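Local coordinates for protein probable acetolactate synthase isozyme III (Small subunit) (Nitrosomonas europaea ATCC 19718, PDB 2PC6) that is probably a small subunit of the kind that partners a larger catalytic chain, built from two ACT-type domains and forming a dimer, at residues A[20-30]-A[61-72]; A[103-111]-A[132-140]. All blocks are in the same frame, centred on the assembly; numbering follows the deposited sequence.

Interaction 1 and interaction 2 are the helix-to-helix contacts of two successive domains, each with a four-stranded antiparallel sheet of strand order 2-3-1-4. They follow one another along the chain, with 20-30 and 61-72 in the first ACT-type domain and 103-111 and 132-140 in the second, related one. Their centres are 36 Å apart on opposite sides of the chain's centre, and their nearest atoms are about 18 Å apart, so they do not touch. The calcium ion belongs to interaction 1, held by backbone oxygens of Asn67, Leu69 and Val72. Interaction 1 also lies beside the second subunit, which packs on Ala22, Phe25 and Ser26; no other chain touches interaction 2.

Interaction 1: A[20-30]-A[61-72]. With CA (calcium ion), chain E.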
loop_
_atom_site.group_PDB
_atom_site.type_symbol
_atom_site.label_atom_id
_atom_site.label_comp_id
_atom_site.label_asym_id
_atom_site.label_seq_id
_atom_site.Cartn_x
_atom_site.Cartn_y
_atom_site.Cartn_z
ATOM N N ARG A 20 -14.863 2.666 9.817
ATOM C CA ARG A 20 -15.624 1.633 10.519
ATOM C C ARG A 20 -14.869 0.289 10.623
ATOM O O ARG A 20 -14.944 -0.392 11.651
ATOM C CB ARG A 20 -17.020 1.464 9.909
ATOM C CG ARG A 20 -17.958 2.559 10.407
ATOM C CD ARG A 20 -19.403 2.471 9.829
ATOM N NE ARG A 20 -19.469 2.957 8.453
ATOM C CZ ARG A 20 -19.599 4.248 8.127
ATOM N NH1 ARG A 20 -19.651 5.184 9.080
ATOM N NH2 ARG A 20 -19.661 4.613 6.843
ATOM N N VAL A 21 -14.150 -0.089 9.567
ATOM C CA VAL A 21 -13.342 -1.271 9.611
ATOM C C VAL A 21 -12.196 -1.076 10.617
ATOM O O VAL A 21 -11.889 -1.979 11.397
ATOM C CB VAL A 21 -12.852 -1.654 8.214
ATOM C CG1 VAL A 21 -11.675 -2.662 8.290
ATOM C CG2 VAL A 21 -14.034 -2.241 7.436
ATOM N N ALA A 22 -11.602 0.116 10.659
ATOM C CA ALA A 22 -10.491 0.340 11.599
ATOM C C ALA A 22 -11.023 0.461 13.006
ATOM O O ALA A 22 -10.325 0.053 13.959
ATOM C CB ALA A 22 -9.662 1.547 11.217
ATOM N N GLY A 23 -12.255 0.969 13.154
ATOM C CA GLY A 23 -12.847 1.097 14.476
ATOM C C GLY A 23 -13.105 -0.253 15.143
ATOM O O GLY A 23 -12.852 -0.454 16.338
ATOM N N LEU A 24 -13.612 -1.193 14.361
ATOM C CA LEU A 24 -13.848 -2.560 14.825
ATOM C C LEU A 24 -12.570 -3.190 15.455
ATOM O O LEU A 24 -12.640 -3.733 16.546
ATOM C CB LEU A 24 -14.401 -3.393 13.661
ATOM C CG LEU A 24 -14.754 -4.869 13.851
ATOM C CD1 LEU A 24 -15.707 -5.319 12.750
ATOM C CD2 LEU A 24 -13.492 -5.721 13.834
ATOM N N PHE A 25 -11.421 -3.083 14.787
ATOM C CA PHE A 25 -10.136 -3.507 15.375
ATOM C C PHE A 25 -9.803 -2.789 16.685
ATOM O O PHE A 25 -9.554 -3.424 17.736
ATOM C CB PHE A 25 -8.997 -3.320 14.379
ATOM C CG PHE A 25 -8.956 -4.386 13.310
ATOM C CD1 PHE A 25 -9.812 -4.325 12.202
ATOM C CD2 PHE A 25 -8.059 -5.475 13.420
ATOM C CE1 PHE A 25 -9.789 -5.316 11.239
ATOM C CE2 PHE A 25 -8.027 -6.483 12.449
ATOM C CZ PHE A 25 -8.885 -6.405 11.360
ATOM N N SER A 26 -9.835 -1.462 16.612
ATOM C CA SER A 26 -9.492 -0.601 17.717
ATOM C C SER A 26 -10.325 -0.906 18.939
ATOM O O SER A 26 -9.777 -1.045 20.040
ATOM C CB SER A 26 -9.721 0.836 17.329
ATOM O OG SER A 26 -9.668 1.609 18.493
ATOM N N ALA A 27 -11.642 -1.015 18.783
ATOM C CA ALA A 27 -12.466 -1.162 19.973
ATOM C C ALA A 27 -11.931 -2.282 20.872
ATOM O O ALA A 27 -12.036 -2.196 22.111
ATOM C CB ALA A 27 -13.940 -1.423 19.607
ATOM N N ARG A 28 -11.371 -3.328 20.249
ATOM C CA ARG A 28 -11.056 -4.576 20.940
ATOM C C ARG A 28 -9.551 -4.875 20.952
ATOM O O ARG A 28 -9.102 -5.944 21.409
ATOM C CB ARG A 28 -11.861 -5.733 20.353
ATOM C CG ARG A 28 -13.179 -5.968 21.103
ATOM C CD ARG A 28 -13.744 -7.356 20.833
ATOM N NE ARG A 28 -14.936 -7.694 21.618
ATOM C CZ ARG A 28 -16.185 -7.369 21.265
ATOM N NH1 ARG A 28 -16.394 -6.651 20.148
ATOM N NH2 ARG A 28 -17.224 -7.750 22.034
ATOM N N GLY A 29 -8.774 -3.916 20.445
ATOM C CA GLY A 29 -7.345 -3.924 20.638
ATOM C C GLY A 29 -6.670 -4.928 19.741
ATOM O O GLY A 29 -5.523 -5.321 20.012
ATOM N N TYR A 30 -7.375 -5.325 18.679
ATOM C CA TYR A 30 -6.829 -6.186 17.631
ATOM C C TYR A 30 -5.703 -5.484 16.910
ATOM O O TYR A 30 -5.737 -4.258 16.719
ATOM C CB TYR A 30 -7.901 -6.566 16.625
ATOM C CG TYR A 30 -9.073 -7.320 17.204
ATOM C CD1 TYR A 30 -8.867 -8.355 18.126
ATOM C CD2 TYR A 30 -10.385 -7.026 16.822
ATOM C CE1 TYR A 30 -9.921 -9.070 18.658
ATOM C CE2 TYR A 30 -11.468 -7.759 17.347
ATOM C CZ TYR A 30 -11.222 -8.781 18.271
ATOM O OH TYR A 30 -12.253 -9.541 18.821
ATOM N N GLN A 61 -12.537 -14.695 14.959
ATOM C CA GLN A 61 -13.513 -13.762 15.557
ATOM C C GLN A 61 -13.521 -12.374 14.905
ATOM O O GLN A 61 -14.570 -11.732 14.758
ATOM C CB GLN A 61 -13.322 -13.654 17.072
ATOM C CG GLN A 61 -14.415 -12.856 17.794
ATOM C CD GLN A 61 -15.880 -13.451 17.696
ATOM O OE1 GLN A 61 -16.123 -14.636 17.979
ATOM N NE2 GLN A 61 -16.844 -12.594 17.331
ATOM N N ILE A 62 -12.348 -11.923 14.499
ATOM C CA ILE A 62 -12.210 -10.696 13.717
ATOM C C ILE A 62 -12.941 -10.864 12.379
ATOM O O ILE A 62 -13.666 -9.970 11.915
ATOM C CB ILE A 62 -10.700 -10.401 13.481
ATOM C CG1 ILE A 62 -9.994 -10.204 14.837
ATOM C CG2 ILE A 62 -10.502 -9.251 12.479
ATOM C CD1 ILE A 62 -8.500 -9.940 14.724
ATOM N N THR A 63 -12.738 -12.038 11.789
ATOM C CA THR A 63 -13.327 -12.434 10.530
ATOM C C THR A 63 -14.832 -12.545 10.663
ATOM O O THR A 63 -15.577 -12.100 9.793
ATOM C CB THR A 63 -12.686 -13.758 10.079
ATOM O OG1 THR A 63 -11.487 -13.450 9.359
ATOM C CG2 THR A 63 -13.584 -14.548 9.203
ATOM N N LYS A 64 -15.283 -13.113 11.770
ATOM C CA LYS A 64 -16.701 -13.159 12.029
ATOM C C LYS A 64 -17.218 -11.710 12.112
ATOM O O LYS A 64 -18.121 -11.334 11.348
ATOM C CB LYS A 64 -17.027 -13.997 13.278
ATOM N N GLN A 65 -16.621 -10.887 12.978
ATOM C CA GLN A 65 -17.105 -9.506 13.114
ATOM C C GLN A 65 -17.024 -8.717 11.807
ATOM O O GLN A 65 -17.908 -7.909 11.531
ATOM C CB GLN A 65 -16.374 -8.724 14.197
ATOM C CG GLN A 65 -16.749 -9.023 15.628
ATOM C CD GLN A 65 -15.721 -8.381 16.573
ATOM O OE1 GLN A 65 -14.886 -9.067 17.189
ATOM N NE2 GLN A 65 -15.726 -7.049 16.618
ATOM N N LEU A 66 -15.989 -8.932 11.003
ATOM C CA LEU A 66 -15.871 -8.138 9.777
ATOM C C LEU A 66 -17.000 -8.413 8.788
ATOM O O LEU A 66 -17.527 -7.488 8.161
ATOM C CB LEU A 66 -14.510 -8.334 9.107
ATOM C CG LEU A 66 -13.336 -7.504 9.602
ATOM C CD1 LEU A 66 -12.047 -8.141 9.142
ATOM C CD2 LEU A 66 -13.442 -6.153 9.042
ATOM N N ASN A 67 -17.357 -9.686 8.650
ATOM C CA ASN A 67 -18.405 -10.079 7.713
ATOM C C ASN A 67 -19.745 -9.473 8.073
ATOM O O ASN A 67 -20.537 -9.207 7.181
ATOM C CB ASN A 67 -18.514 -11.602 7.578
ATOM C CG ASN A 67 -17.692 -12.135 6.420
ATOM O OD1 ASN A 67 -16.921 -13.106 6.570
ATOM N ND2 ASN A 67 -17.840 -11.503 5.250
ATOM N N LYS A 68 -19.962 -9.243 9.372
ATOM C CA LYS A 68 -21.184 -8.661 9.881
ATOM C C LYS A 68 -21.380 -7.229 9.380
ATOM O O LYS A 68 -22.534 -6.810 9.198
ATOM C CB LYS A 68 -21.227 -8.674 11.427
ATOM C CG LYS A 68 -21.891 -9.898 12.065
ATOM N N LEU A 69 -20.284 -6.479 9.193
ATOM C CA LEU A 69 -20.374 -5.111 8.684
ATOM C C LEU A 69 -21.043 -5.150 7.331
ATOM O O LEU A 69 -20.680 -5.973 6.519
ATOM C CB LEU A 69 -18.984 -4.481 8.539
ATOM C CG LEU A 69 -18.101 -4.328 9.776
ATOM C CD1 LEU A 69 -16.784 -3.672 9.439
ATOM C CD2 LEU A 69 -18.823 -3.535 10.893
ATOM N N ILE A 70 -22.031 -4.289 7.080
ATOM C CA ILE A 70 -22.677 -4.287 5.739
ATOM C C ILE A 70 -21.753 -3.798 4.590
ATOM O O ILE A 70 -21.982 -4.121 3.424
ATOM C CB ILE A 70 -24.069 -3.562 5.669
ATOM C CG1 ILE A 70 -23.936 -2.055 5.896
ATOM C CG2 ILE A 70 -25.086 -4.221 6.608
ATOM N N GLU A 71 -20.723 -3.025 4.918
ATOM C CA GLU A 71 -19.847 -2.464 3.887
ATOM C C GLU A 71 -18.763 -3.458 3.433
ATOM O O GLU A 71 -18.082 -3.236 2.418
ATOM C CB GLU A 71 -19.235 -1.135 4.342
ATOM C CG GLU A 71 -20.208 0.053 4.315
ATOM C CD GLU A 71 -19.708 1.240 5.144
ATOM O OE1 GLU A 71 -18.944 1.047 6.115
ATOM O OE2 GLU A 71 -20.100 2.377 4.834
ATOM N N VAL A 72 -18.621 -4.547 4.190
ATOM C CA VAL A 72 -17.762 -5.638 3.828
ATOM C C VAL A 72 -18.569 -6.683 3.042
ATOM O O VAL A 72 -19.514 -7.264 3.542
ATOM C CB VAL A 72 -17.189 -6.238 5.089
ATOM C CG1 VAL A 72 -16.562 -7.631 4.808
ATOM C CG2 VAL A 72 -16.172 -5.232 5.727
HETATM CA CA CA E . -21.208 -8.060 5.189
HETATM O O HOH W 1 -22.706 -7.072 3.487
HETATM O O HOH W 2 -22.804 -9.576 4.666
#
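The Tyr30 ring lies flat on Ile62, whose CG1 stands 3.6 Å from the ring centroid and 5° off its normal, a CH-pi contact. Arg28 CB packs on the opposite face, offset toward the rim. At the ring's edge Tyr30 OH donates to Gln65 OE1 over 3.1 Å, the hydroxyl oxygen in the carbonyl plane of the amide. Ile62 CG2 meets Phe25 CZ at 3.5 Å, the two side chains crossing at about a right angle. This is the helix pair of an ACT-type beta-alpha-beta-beta-alpha-beta fold: helices 20-28 and 61-68 run roughly antiparallel, at 143°, with axes 10.7 Å apart. The sheet lies beneath, where Val21 and Phe25 touch strand 45-54 and Leu66 touches strands 3-12 and 72-77. Further along, Leu69 CD1 fits between Val21 CG2, at 3.7 Å, and Leu24 CD1. In one of two Glu71 conformers, Arg20 forms a side-on salt bridge, doubtful to that extent: NE to OE1 at 3.1 Å, NH2 to OE2 at 3.0 Å, guanidinium and carboxylate planes 36° apart. Glu71 sits within a type I turn, Leu69 to Val72, and carbonyl oxygens of Asn67, Leu69 and Val72, with two waters, bind the calcium ion.

Interaction 2: A[103-111]-A[132-140]; sequences MKRLADIFR and KLDGFLQAV
Lys132 NZ donates to Phe110 O over 2.7 Å and also to Thr127 O, so two backbone carbonyls hold the ammonium group. The Phe110 carbonyl is met at a C=O...N angle of 147°, with the donor tilted from its plane. The bond falls where helix 103-109 ends in a Schellman motif, with Arg111 at positive phi. Beside it the aromatic pair is T-shaped: the edge of Phe136 points at the face of Phe110, with planes at 89° and centroids 5.2 Å apart. Phe136 CD1 is the touching atom, 3.6 Å from Phe110 CD1, and Phe136 CB lies over the same ring in a CH-pi contact. CG of Phe136 is anti to the backbone N (chi1 -172°), which carries the ring toward Leu106, whose CB is 3.9 Å from Phe136 CE1. Leu106 forks at its tip, CD2 reaching Ala139 CB at 4.0 Å and CD1 reaching Val140 CG2 at 3.9 Å. Met103, present as selenomethionine, closes the row, its SE lying 4.1 Å from Val140 CG1. Helices 103-109 and 132-139, nearly antiparallel, rest on the sheet of an ACT-like domain, where Phe136 touches Met89 and Leu126, Ala107 touches Ile124, and Met103 touches Val93 and Tyr122, on strands 83-94 and 121-128.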
loop_
_atom_site.group_PDB
_atom_site.type_symbol
_atom_site.label_atom_id
_atom_site.label_comp_id
_atom_site.label_asym_id
_atom_site.label_seq_id
_atom_site.Cartn_x
_atom_site.Cartn_y
_atom_site.Cartn_z
HETATM N N MSE A 103 25.482 1.367 -0.586
HETATM C CA MSE A 103 24.046 1.542 -0.829
HETATM C C MSE A 103 23.704 1.217 -2.247
HETATM O O MSE A 103 22.664 0.622 -2.495
HETATM C CB MSE A 103 23.575 2.964 -0.531
HETATM C CG MSE A 103 23.593 3.359 0.917
HETATM SE SE MSE A 103 22.494 2.205 2.062
HETATM C CE MSE A 103 23.806 0.808 2.534
ATOM N N LYS A 104 24.560 1.600 -3.196
ATOM C CA LYS A 104 24.317 1.207 -4.577
ATOM C C LYS A 104 24.424 -0.335 -4.731
ATOM O O LYS A 104 23.566 -0.970 -5.372
ATOM C CB LYS A 104 25.248 1.953 -5.522
ATOM C CG LYS A 104 25.090 1.580 -7.019
ATOM C CD LYS A 104 23.647 1.896 -7.588
ATOM C CE LYS A 104 23.670 1.972 -9.143
ATOM N NZ LYS A 104 23.398 0.656 -9.845
ATOM N N ARG A 105 25.444 -0.949 -4.130
ATOM C CA ARG A 105 25.514 -2.442 -4.175
ATOM C C ARG A 105 24.274 -3.128 -3.615
ATOM O O ARG A 105 23.796 -4.074 -4.249
ATOM C CB ARG A 105 26.732 -3.022 -3.488
ATOM C CG ARG A 105 27.970 -2.835 -4.259
ATOM C CD ARG A 105 29.103 -3.576 -3.590
ATOM N NE ARG A 105 29.372 -3.092 -2.235
ATOM C CZ ARG A 105 30.259 -2.139 -1.952
ATOM N NH1 ARG A 105 30.943 -1.553 -2.925
ATOM N NH2 ARG A 105 30.443 -1.761 -0.685
ATOM N N LEU A 106 23.751 -2.634 -2.473
ATOM C CA LEU A 106 22.543 -3.208 -1.847
ATOM C C LEU A 106 21.331 -3.005 -2.702
ATOM O O LEU A 106 20.522 -3.944 -2.898
ATOM C CB LEU A 106 22.272 -2.667 -0.446
ATOM C CG LEU A 106 23.090 -3.237 0.705
ATOM C CD1 LEU A 106 22.818 -2.485 2.075
ATOM C CD2 LEU A 106 22.856 -4.751 0.868
ATOM N N ALA A 107 21.183 -1.803 -3.241
ATOM C CA ALA A 107 20.101 -1.608 -4.193
ATOM C C ALA A 107 20.211 -2.683 -5.304
ATOM O O ALA A 107 19.222 -3.386 -5.559
ATOM C CB ALA A 107 20.080 -0.180 -4.770
ATOM N N ASP A 108 21.362 -2.836 -5.959
ATOM C CA ASP A 108 21.450 -3.789 -7.084
ATOM C C ASP A 108 21.188 -5.217 -6.638
ATOM O O ASP A 108 20.526 -5.981 -7.312
ATOM C CB ASP A 108 22.818 -3.747 -7.813
ATOM C CG ASP A 108 23.123 -2.375 -8.485
ATOM O OD1 ASP A 108 22.188 -1.611 -8.818
ATOM O OD2 ASP A 108 24.337 -2.068 -8.694
ATOM N N ILE A 109 21.710 -5.579 -5.486
ATOM C CA ILE A 109 21.559 -6.956 -5.006
ATOM C C ILE A 109 20.070 -7.314 -4.827
ATOM O O ILE A 109 19.637 -8.387 -5.226
ATOM C CB ILE A 109 22.349 -7.165 -3.696
ATOM C CG1 ILE A 109 23.837 -7.240 -4.009
ATOM C CG2 ILE A 109 21.868 -8.424 -2.967
ATOM C CD1 ILE A 109 24.731 -6.908 -2.827
ATOM N N PHE A 110 19.300 -6.396 -4.242
ATOM C CA PHE A 110 17.869 -6.591 -4.010
ATOM C C PHE A 110 17.043 -6.146 -5.192
ATOM O O PHE A 110 15.835 -6.093 -5.113
ATOM C CB PHE A 110 17.473 -5.829 -2.762
ATOM C CG PHE A 110 17.857 -6.542 -1.489
ATOM C CD1 PHE A 110 19.124 -6.395 -0.947
ATOM C CD2 PHE A 110 16.955 -7.387 -0.865
ATOM C CE1 PHE A 110 19.477 -7.068 0.249
ATOM C CE2 PHE A 110 17.289 -8.099 0.312
ATOM C CZ PHE A 110 18.533 -7.945 0.878
ATOM N N ARG A 111 17.698 -5.825 -6.306
ATOM C CA ARG A 111 16.976 -5.406 -7.510
ATOM C C ARG A 111 16.057 -4.236 -7.255
ATOM O O ARG A 111 14.990 -4.213 -7.821
ATOM C CB ARG A 111 16.125 -6.528 -8.083
ATOM C CG ARG A 111 16.832 -7.859 -8.286
ATOM C CD ARG A 111 17.957 -7.779 -9.328
ATOM N NE ARG A 111 18.704 -9.047 -9.404
ATOM C CZ ARG A 111 18.378 -10.089 -10.179
ATOM N NH1 ARG A 111 17.318 -10.031 -10.986
ATOM N NH2 ARG A 111 19.127 -11.195 -10.140
ATOM N N LYS A 132 11.848 -10.494 1.469
ATOM C CA LYS A 132 12.813 -9.761 0.690
ATOM C C LYS A 132 12.984 -8.363 1.276
ATOM O O LYS A 132 14.111 -7.901 1.431
ATOM C CB LYS A 132 12.380 -9.665 -0.775
ATOM C CG LYS A 132 13.532 -9.533 -1.746
ATOM C CD LYS A 132 13.335 -8.337 -2.707
ATOM C CE LYS A 132 13.869 -8.604 -4.155
ATOM N NZ LYS A 132 13.502 -7.458 -5.131
ATOM N N LEU A 133 11.876 -7.696 1.596
ATOM C CA LEU A 133 11.941 -6.303 2.059
ATOM C C LEU A 133 12.509 -6.272 3.442
ATOM O O LEU A 133 13.315 -5.393 3.752
ATOM C CB LEU A 133 10.576 -5.611 2.074
ATOM C CG LEU A 133 10.015 -4.950 0.789
ATOM C CD1 LEU A 133 10.248 -5.736 -0.476
ATOM C CD2 LEU A 133 8.508 -4.598 0.926
ATOM N N ASP A 134 12.105 -7.243 4.262
ATOM C CA ASP A 134 12.712 -7.394 5.569
ATOM C C ASP A 134 14.227 -7.693 5.477
ATOM O O ASP A 134 15.000 -7.217 6.318
ATOM C CB ASP A 134 11.978 -8.443 6.426
ATOM C CG ASP A 134 10.574 -8.005 6.831
ATOM O OD1 ASP A 134 10.059 -6.983 6.373
ATOM O OD2 ASP A 134 9.948 -8.672 7.620
ATOM N N GLY A 135 14.654 -8.451 4.465
ATOM C CA GLY A 135 16.068 -8.804 4.297
ATOM C C GLY A 135 16.906 -7.591 3.921
ATOM O O GLY A 135 18.063 -7.424 4.384
ATOM N N PHE A 136 16.322 -6.737 3.085
ATOM C CA PHE A 136 16.899 -5.455 2.811
ATOM C C PHE A 136 17.111 -4.650 4.093
ATOM O O PHE A 136 18.190 -4.152 4.317
ATOM C CB PHE A 136 16.040 -4.644 1.870
ATOM C CG PHE A 136 16.721 -3.390 1.413
ATOM C CD1 PHE A 136 17.679 -3.438 0.398
ATOM C CD2 PHE A 136 16.468 -2.162 2.047
ATOM C CE1 PHE A 136 18.369 -2.300 -0.033
ATOM C CE2 PHE A 136 17.115 -1.012 1.637
ATOM C CZ PHE A 136 18.085 -1.088 0.549
ATOM N N LEU A 137 16.093 -4.512 4.930
ATOM C CA LEU A 137 16.249 -3.720 6.147
ATOM C C LEU A 137 17.208 -4.325 7.133
ATOM O O LEU A 137 17.900 -3.572 7.808
ATOM C CB LEU A 137 14.912 -3.461 6.856
ATOM C CG LEU A 137 13.787 -2.746 6.075
ATOM C CD1 LEU A 137 12.518 -2.736 6.962
ATOM C CD2 LEU A 137 14.209 -1.341 5.664
ATOM N N GLN A 138 17.262 -5.659 7.247
ATOM C CA GLN A 138 18.283 -6.294 8.106
ATOM C C GLN A 138 19.676 -5.934 7.580
ATOM O O GLN A 138 20.580 -5.595 8.353
ATOM C CB GLN A 138 18.120 -7.807 8.196
ATOM C CG GLN A 138 17.633 -8.350 9.582
ATOM N N ALA A 139 19.809 -5.930 6.251
ATOM C CA ALA A 139 21.102 -5.733 5.618
ATOM C C ALA A 139 21.569 -4.291 5.685
ATOM O O ALA A 139 22.731 -4.077 5.786
ATOM C CB ALA A 139 21.093 -6.238 4.195
ATOM N N VAL A 140 20.685 -3.307 5.655
ATOM C CA VAL A 140 21.134 -1.919 5.769
ATOM C C VAL A 140 21.515 -1.549 7.203
ATOM O O VAL A 140 20.907 -2.053 8.161
ATOM C CB VAL A 140 20.042 -0.968 5.317
ATOM C CG1 VAL A 140 20.600 0.435 5.234
ATOM C CG2 VAL A 140 19.568 -1.352 3.928
#